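Local coordinates for protein 2-ON-2 hemoglobin (PDB 2XYK) that carries a heme whose iron probably binds oxygen reversibly, as expected of a group II truncated (2/2) globin, at residues Y26-D30 and H42-L46; R37-I41 and A83-E89. All coordinates share one frame; numbering follows the deposited sequence.

Contact 1 (Y26-D30 and H42-L46); sequences YELMD and HPADL. With HEM (protoporphyrin IX containing Fe), chain C.
Tyr26 and Leu46 mark the closer end of this pairing, where the last turns of helix 14-31 pass the loop 42-46 with CA atoms 7.2 Å apart. The two segments run in opposite order, and at the other end the CA atoms of Met29 and His42 stand 9.5 Å apart, a gap spanned mainly by the Met29 side chain. The imidazole of His42 lies between that side chain and the porphyrin. Over one face comes the Met29 thioether, SD 3.7 Å and methyl CE 3.9 Å from the centroid of the His42 ring, a sulfur-aromatic contact joined by a CH-pi contact. The extended first part of the chain brings SD over the ring, and the bend at chi3 (-63°) turns CE back over it. The opposite face meets the porphyrin, His42 CE1 lying 3.4 Å from HEM CHB. Tyr26 adds an offset edge-to-face contact: its CE1 is 4.0 Å from His42 NE2, and the ring planes meet at 71°. Water 1 sits in the plane of both rings and joins them, 2.6 Å from both Tyr26 OH and His42 NE2. His42 ND1 is hydrogen-bonded to the carbonyl of Cys38, which helps fix the rotation of the ring. The two methyls of Leu46 pack on Tyr26 and CD1 also touches Asp30 CB, while the carboxylate of Asp30 pairs with Arg39. A tyrosine from the helix and a histidine from the loop that follows helix 36-41, sharing a water beside the iron-bound one, form part of the polar distal heme pocket of a group II 2/2 globin.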
loop_
_atom_site.group_PDB
_atom_site.type_symbol
_atom_site.label_atom_id
_atom_site.label_comp_id
_atom_site.label_asym_id
_atom_site.label_seq_id
_atom_site.Cartn_x
_atom_site.Cartn_y
_atom_site.Cartn_z
ATOM N N TYR A 26 -2.305 5.218 -6.320
ATOM C CA TYR A 26 -3.077 6.458 -6.139
ATOM C C TYR A 26 -3.657 6.948 -7.475
ATOM O O TYR A 26 -4.753 7.487 -7.502
ATOM C CB TYR A 26 -2.257 7.542 -5.404
ATOM C CG TYR A 26 -2.077 7.165 -3.945
ATOM C CD1 TYR A 26 -3.127 7.259 -3.062
ATOM C CD2 TYR A 26 -0.879 6.625 -3.484
ATOM C CE1 TYR A 26 -2.996 6.858 -1.745
ATOM C CE2 TYR A 26 -0.727 6.247 -2.166
ATOM C CZ TYR A 26 -1.790 6.352 -1.307
ATOM O OH TYR A 26 -1.649 5.965 -0.004
ATOM N N GLU A 27 -2.935 6.719 -8.573
ATOM C CA GLU A 27 -3.457 6.991 -9.928
ATOM C C GLU A 27 -4.735 6.198 -10.219
ATOM O O GLU A 27 -5.770 6.777 -10.591
ATOM C CB GLU A 27 -2.388 6.645 -10.960
ATOM C CG GLU A 27 -2.674 7.099 -12.374
ATOM C CD GLU A 27 -1.615 6.572 -13.370
ATOM O OE1 GLU A 27 -0.815 5.680 -12.992
ATOM O OE2 GLU A 27 -1.589 7.054 -14.534
ATOM N N LEU A 28 -4.674 4.874 -10.046
ATOM C CA LEU A 28 -5.886 4.052 -10.196
ATOM C C LEU A 28 -7.002 4.518 -9.241
ATOM O O LEU A 28 -8.164 4.541 -9.611
ATOM C CB LEU A 28 -5.579 2.556 -10.010
ATOM C CG LEU A 28 -4.725 1.893 -11.112
ATOM C CD1 LEU A 28 -4.315 0.495 -10.692
ATOM C CD2 LEU A 28 -5.429 1.877 -12.504
ATOM N N MET A 29 -6.634 4.917 -8.024
ATOM C CA MET A 29 -7.621 5.331 -7.023
ATOM C C MET A 29 -8.309 6.628 -7.454
ATOM O O MET A 29 -9.489 6.818 -7.216
ATOM C CB MET A 29 -6.973 5.494 -5.645
ATOM C CG MET A 29 -8.006 5.624 -4.528
ATOM S SD MET A 29 -7.355 6.318 -3.016
ATOM C CE MET A 29 -6.148 5.065 -2.589
ATOM N N ASP A 30 -7.545 7.485 -8.128
ATOM C CA ASP A 30 -8.009 8.775 -8.603
ATOM C C ASP A 30 -8.763 8.723 -9.945
ATOM O O ASP A 30 -9.496 9.662 -10.274
ATOM C CB ASP A 30 -6.821 9.744 -8.686
ATOM C CG ASP A 30 -7.250 11.202 -8.557
ATOM O OD1 ASP A 30 -8.271 11.485 -7.877
ATOM O OD2 ASP A 30 -6.576 12.067 -9.149
ATOM N N HIS A 42 -10.144 9.848 1.006
ATOM C CA HIS A 42 -8.762 10.295 0.969
ATOM C C HIS A 42 -8.768 11.817 0.794
ATOM O O HIS A 42 -9.775 12.388 0.321
ATOM C CB HIS A 42 -7.973 9.593 -0.173
ATOM C CG HIS A 42 -7.336 8.301 0.239
ATOM N ND1 HIS A 42 -8.029 7.107 0.291
ATOM C CD2 HIS A 42 -6.075 8.023 0.652
ATOM C CE1 HIS A 42 -7.218 6.147 0.699
ATOM N NE2 HIS A 42 -6.023 6.672 0.914
ATOM N N PRO A 43 -7.650 12.474 1.186
ATOM C CA PRO A 43 -7.509 13.938 1.009
ATOM C C PRO A 43 -7.676 14.369 -0.464
ATOM O O PRO A 43 -7.349 13.594 -1.380
ATOM C CB PRO A 43 -6.089 14.243 1.531
ATOM C CG PRO A 43 -5.717 12.992 2.473
ATOM C CD PRO A 43 -6.473 11.835 1.838
ATOM N N ALA A 44 -8.182 15.590 -0.684
ATOM C CA ALA A 44 -8.377 16.104 -2.026
ATOM C C ALA A 44 -7.054 16.146 -2.790
ATOM O O ALA A 44 -7.020 15.858 -3.997
ATOM C CB ALA A 44 -9.045 17.497 -2.001
ATOM N N ASP A 45 -5.962 16.453 -2.082
ATOM C CA ASP A 45 -4.625 16.331 -2.664
ATOM C C ASP A 45 -3.996 15.042 -2.150
ATOM O O ASP A 45 -3.702 14.921 -0.939
ATOM C CB ASP A 45 -3.749 17.556 -2.310
ATOM C CG ASP A 45 -2.317 17.469 -2.886
ATOM O OD1 ASP A 45 -1.918 16.431 -3.474
ATOM O OD2 ASP A 45 -1.577 18.468 -2.751
ATOM N N LEU A 46 -3.773 14.098 -3.081
ATOM C CA LEU A 46 -3.175 12.790 -2.765
ATOM C C LEU A 46 -1.649 12.772 -2.521
ATOM O O LEU A 46 -1.096 11.736 -2.152
ATOM C CB LEU A 46 -3.549 11.768 -3.840
ATOM C CG LEU A 46 -4.994 11.255 -3.816
ATOM C CD1 LEU A 46 -5.230 10.254 -4.955
ATOM C CD2 LEU A 46 -5.302 10.634 -2.466
HETATM C CHA HEM C . -3.400 6.285 5.436
HETATM C CHB HEM C . -7.534 4.363 3.576
HETATM C CHC HEM C . -5.576 -0.074 4.167
HETATM C CHD HEM C . -1.234 1.942 4.853
HETATM C C1A HEM C . -4.697 6.142 4.956
HETATM C C2A HEM C . -5.695 7.193 4.859
HETATM C C3A HEM C . -6.824 6.675 4.362
HETATM C C4A HEM C . -6.596 5.263 4.100
HETATM C CMA HEM C . -8.186 7.388 4.074
HETATM C CAA HEM C . -5.423 8.657 5.287
HETATM C CBA HEM C . -4.603 9.323 4.154
HETATM C CGA HEM C . -3.708 10.480 4.595
HETATM O O1A HEM C . -3.468 10.733 5.812
HETATM O O2A HEM C . -3.190 11.182 3.692
HETATM C C1B HEM C . -7.400 2.982 3.598
HETATM C C2B HEM C . -8.390 1.970 3.246
HETATM C C3B HEM C . -7.822 0.754 3.419
HETATM C C4B HEM C . -6.463 0.955 3.879
HETATM C CMB HEM C . -9.824 2.220 2.749
HETATM C CAB HEM C . -8.435 -0.654 3.196
HETATM C CBB HEM C . -9.322 -1.152 4.062
HETATM C C1C HEM C . -4.230 0.069 4.360
HETATM C C2C HEM C . -3.272 -1.001 4.422
HETATM C C3C HEM C . -2.056 -0.462 4.600
HETATM C C4C HEM C . -2.225 0.983 4.665
HETATM C CMC HEM C . -3.684 -2.488 4.292
HETATM C CAC HEM C . -0.710 -1.230 4.734
HETATM C CBC HEM C . -0.324 -2.107 3.780
HETATM C C1D HEM C . -1.387 3.280 5.168
HETATM C C2D HEM C . -0.354 4.177 5.667
HETATM C C3D HEM C . -1.033 5.524 5.849
HETATM C C4D HEM C . -2.405 5.323 5.451
HETATM C CMD HEM C . 1.130 3.828 5.939
HETATM C CAD HEM C . -0.394 6.838 6.364
HETATM C CBD HEM C . -0.604 6.772 7.881
HETATM C CGD HEM C . -0.212 8.069 8.555
HETATM O O1D HEM C . -1.017 9.039 8.560
HETATM O O2D HEM C . 0.921 8.112 9.073
HETATM N NA HEM C . -5.277 4.980 4.484
HETATM N NB HEM C . -6.237 2.318 3.959
HETATM N NC HEM C . -3.572 1.264 4.520
HETATM N ND HEM C . -2.563 3.999 5.051
HETATM FE FE HEM C . -4.393 3.131 4.536
HETATM O O HOH W 1 -3.694 5.689 1.610
HETATM O O HOH W 2 -6.195 14.011 -6.834
HETATM O O HOH W 3 -3.818 3.328 2.700
#

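Contact 2 (R37-I41 and A83-E89); sequences RCRAI and APIGPAE. With HEM (protoporphyrin IX containing Fe), chain C.
Ile41 supplies most of the apolar packing between helix 36-41 and the segment 83-89. Its CD1 lies 3.8 Å from Ala83 CB and 3.9 Å from Ile85 CG1, while the other branch, CG2, lies against the ring of Pro84, 4.0 Å from its CD. With chi1 at 62° the CG1 branch stands between the backbone N and the carbonyl carbon, a crowded position that points CD1 at the heme rim, where it meets methyl CMA. Backbone packing is close at the other end: the CA atoms of Cys38 and Glu89 are 4.3 Å apart, and Cys38 CB rests against Glu89 O. This is the periphery of the globin heme pocket, where the short helix after helix 14-31 meets the connection leading from the proximal His80 into helix 87-104; Ile85 and Glu89 border methyl CMB here, Ile85 through its CG2 branch.

The polar contacts centre on Glu89. Its chain folds back at chi2 (71°), so that OE1 accepts the N-H of Gly86 at 2.8 Å, approached from the anti side and 27° out of the carboxylate plane. Gly86 is the N-cap of helix 87-104 and Glu89 lies three residues on, which supplies one half of a capping box. The other oxygen reaches across through water 4, which donates to Glu89 OE2 at 2.8 Å and to Arg37 O at 2.7 Å. Toward Glu89 OE2 Arg37 turns its aliphatic CB and CG, the two side chains crossing at about a right angle; the guanidinium leads away to a salt bridge with Glu92, which also takes the N-H of Cys38.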
loop_
_atom_site.group_PDB
_atom_site.type_symbol
_atom_site.label_atom_id
_atom_site.label_comp_id
_atom_site.label_asym_id
_atom_site.label_seq_id
_atom_site.Cartn_x
_atom_site.Cartn_y
_atom_site.Cartn_z
ATOM N N ARG A 37 -15.585 5.308 -3.911
ATOM C CA ARG A 37 -15.744 5.291 -2.440
ATOM C C ARG A 37 -14.422 5.429 -1.700
ATOM O O ARG A 37 -14.321 6.249 -0.781
ATOM C CB ARG A 37 -16.513 4.043 -1.956
ATOM C CG ARG A 37 -18.043 4.221 -1.945
ATOM C CD ARG A 37 -18.565 4.518 -3.324
ATOM N NE ARG A 37 -17.982 3.619 -4.336
ATOM C CZ ARG A 37 -18.323 3.605 -5.621
ATOM N NH1 ARG A 37 -19.230 4.459 -6.079
ATOM N NH2 ARG A 37 -17.754 2.748 -6.459
ATOM N N CYS A 38 -13.421 4.625 -2.083
ATOM C CA CYS A 38 -12.091 4.698 -1.459
ATOM C C CYS A 38 -11.470 6.082 -1.726
ATOM O O CYS A 38 -10.858 6.683 -0.843
ATOM C CB CYS A 38 -11.168 3.584 -1.976
ATOM S SG CYS A 38 -9.490 3.613 -1.314
ATOM N N ARG A 39 -11.665 6.593 -2.941
ATOM C CA ARG A 39 -11.168 7.930 -3.274
ATOM C C ARG A 39 -11.825 9.043 -2.411
ATOM O O ARG A 39 -11.163 9.989 -2.002
ATOM C CB ARG A 39 -11.374 8.202 -4.779
ATOM C CG ARG A 39 -10.803 9.541 -5.251
ATOM C CD ARG A 39 -9.309 9.643 -4.903
ATOM N NE ARG A 39 -8.706 10.925 -5.268
ATOM C CZ ARG A 39 -8.466 11.931 -4.430
ATOM N NH1 ARG A 39 -8.780 11.836 -3.146
ATOM N NH2 ARG A 39 -7.876 13.031 -4.876
ATOM N N ALA A 40 -13.114 8.903 -2.139
ATOM C CA ALA A 40 -13.891 9.912 -1.417
ATOM C C ALA A 40 -13.374 10.226 -0.021
ATOM O O ALA A 40 -13.512 11.351 0.437
ATOM C CB ALA A 40 -15.407 9.518 -1.371
ATOM N N ILE A 41 -12.743 9.251 0.634
ATOM C CA ILE A 41 -12.303 9.409 2.020
ATOM C C ILE A 41 -10.848 9.846 2.124
ATOM O O ILE A 41 -10.380 10.166 3.193
ATOM C CB ILE A 41 -12.553 8.109 2.878
ATOM C CG1 ILE A 41 -11.765 6.898 2.334
ATOM C CG2 ILE A 41 -14.072 7.785 2.949
ATOM C CD1 ILE A 41 -11.455 5.821 3.362
ATOM N N ALA A 83 -10.916 7.713 9.310
ATOM C CA ALA A 83 -11.692 7.609 8.080
ATOM C C ALA A 83 -12.797 6.600 8.303
ATOM O O ALA A 83 -12.619 5.664 9.073
ATOM C CB ALA A 83 -10.811 7.195 6.900
ATOM N N PRO A 84 -13.967 6.815 7.684
ATOM C CA PRO A 84 -15.027 5.811 7.732
ATOM C C PRO A 84 -14.826 4.746 6.637
ATOM O O PRO A 84 -15.042 4.984 5.442
ATOM C CB PRO A 84 -16.275 6.634 7.503
ATOM C CG PRO A 84 -15.824 7.749 6.602
ATOM C CD PRO A 84 -14.390 8.030 6.949
ATOM N N ILE A 85 -14.361 3.586 7.076
ATOM C CA ILE A 85 -13.989 2.518 6.183
ATOM C C ILE A 85 -14.950 1.345 6.339
ATOM O O ILE A 85 -14.851 0.563 7.292
ATOM C CB ILE A 85 -12.509 2.040 6.396
ATOM C CG1 ILE A 85 -11.528 3.217 6.241
ATOM C CG2 ILE A 85 -12.167 0.924 5.363
ATOM C CD1 ILE A 85 -10.093 2.975 6.737
ATOM N N GLY A 86 -15.875 1.237 5.387
ATOM C CA GLY A 86 -16.764 0.077 5.290
ATOM C C GLY A 86 -16.275 -0.904 4.231
ATOM O O GLY A 86 -15.202 -0.703 3.658
ATOM N N PRO A 87 -17.082 -1.941 3.924
ATOM C CA PRO A 87 -16.689 -2.983 2.955
ATOM C C PRO A 87 -16.289 -2.365 1.611
ATOM O O PRO A 87 -15.343 -2.814 0.993
ATOM C CB PRO A 87 -17.959 -3.825 2.790
ATOM C CG PRO A 87 -18.776 -3.560 4.040
ATOM C CD PRO A 87 -18.438 -2.155 4.469
ATOM N N ALA A 88 -16.986 -1.310 1.194
ATOM C CA ALA A 88 -16.745 -0.681 -0.109
ATOM C C ALA A 88 -15.378 0.010 -0.192
ATOM O O ALA A 88 -14.637 -0.180 -1.167
ATOM C CB ALA A 88 -17.889 0.308 -0.477
ATOM N N GLU A 89 -15.039 0.789 0.839
ATOM C CA GLU A 89 -13.761 1.499 0.870
ATOM C C GLU A 89 -12.684 0.450 0.888
ATOM O O GLU A 89 -11.693 0.571 0.178
ATOM C CB GLU A 89 -13.642 2.451 2.089
ATOM C CG GLU A 89 -14.552 3.680 1.995
ATOM C CD GLU A 89 -16.050 3.350 2.164
ATOM O OE1 GLU A 89 -16.357 2.388 2.874
ATOM O OE2 GLU A 89 -16.919 4.048 1.582
HETATM C CHA HEM C . -3.400 6.285 5.436
HETATM C CHB HEM C . -7.534 4.363 3.576
HETATM C CHC HEM C . -5.576 -0.074 4.167
HETATM C CHD HEM C . -1.234 1.942 4.853
HETATM C C1A HEM C . -4.697 6.142 4.956
HETATM C C2A HEM C . -5.695 7.193 4.859
HETATM C C3A HEM C . -6.824 6.675 4.362
HETATM C C4A HEM C . -6.596 5.263 4.100
HETATM C CMA HEM C . -8.186 7.388 4.074
HETATM C CAA HEM C . -5.423 8.657 5.287
HETATM C CBA HEM C . -4.603 9.323 4.154
HETATM C CGA HEM C . -3.708 10.480 4.595
HETATM O O1A HEM C . -3.468 10.733 5.812
HETATM O O2A HEM C . -3.190 11.182 3.692
HETATM C C1B HEM C . -7.400 2.982 3.598
HETATM C C2B HEM C . -8.390 1.970 3.246
HETATM C C3B HEM C . -7.822 0.754 3.419
HETATM C C4B HEM C . -6.463 0.955 3.879
HETATM C CMB HEM C . -9.824 2.220 2.749
HETATM C CAB HEM C . -8.435 -0.654 3.196
HETATM C CBB HEM C . -9.322 -1.152 4.062
HETATM C C1C HEM C . -4.230 0.069 4.360
HETATM C C2C HEM C . -3.272 -1.001 4.422
HETATM C C3C HEM C . -2.056 -0.462 4.600
HETATM C C4C HEM C . -2.225 0.983 4.665
HETATM C CMC HEM C . -3.684 -2.488 4.292
HETATM C CAC HEM C . -0.710 -1.230 4.734
HETATM C CBC HEM C . -0.324 -2.107 3.780
HETATM C C1D HEM C . -1.387 3.280 5.168
HETATM C C2D HEM C . -0.354 4.177 5.667
HETATM C C3D HEM C . -1.033 5.524 5.849
HETATM C C4D HEM C . -2.405 5.323 5.451
HETATM C CMD HEM C . 1.130 3.828 5.939
HETATM C CAD HEM C . -0.394 6.838 6.364
HETATM C CBD HEM C . -0.604 6.772 7.881
HETATM C CGD HEM C . -0.212 8.069 8.555
HETATM O O1D HEM C . -1.017 9.039 8.560
HETATM O O2D HEM C . 0.921 8.112 9.073
HETATM N NA HEM C . -5.277 4.980 4.484
HETATM N NB HEM C . -6.237 2.318 3.959
HETATM N NC HEM C . -3.572 1.264 4.520
HETATM N ND HEM C . -2.563 3.999 5.051
HETATM FE FE HEM C . -4.393 3.131 4.536
HETATM O O HOH W 4 -16.562 6.708 0.735
HETATM O O HOH W 3 -3.818 3.328 2.700
#

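Overall arrangement
Contacts 1 and 2 alternate along the chain: 37-41 leads directly into 42-46; the centres of the two contacts are about 12 Å apart. Arg39 ties them together, its NE forming a salt bridge with Asp30 OD1 at 2.7 Å and its NH2 a probable hydrogen bond with Ala44 O at 3.1 Å. Both contacts also meet on the heme, whose methyl CMA touches His42 of contact 1 as well as Ile41 and Ala83 of contact 2. Their roles there differ. Contact 1 reaches the distal site, where water 1 lies 2.6 Å from water 3, the iron's ligand; contact 2 borders the porphyrin rim and approaches the proximal His80 through Ile85.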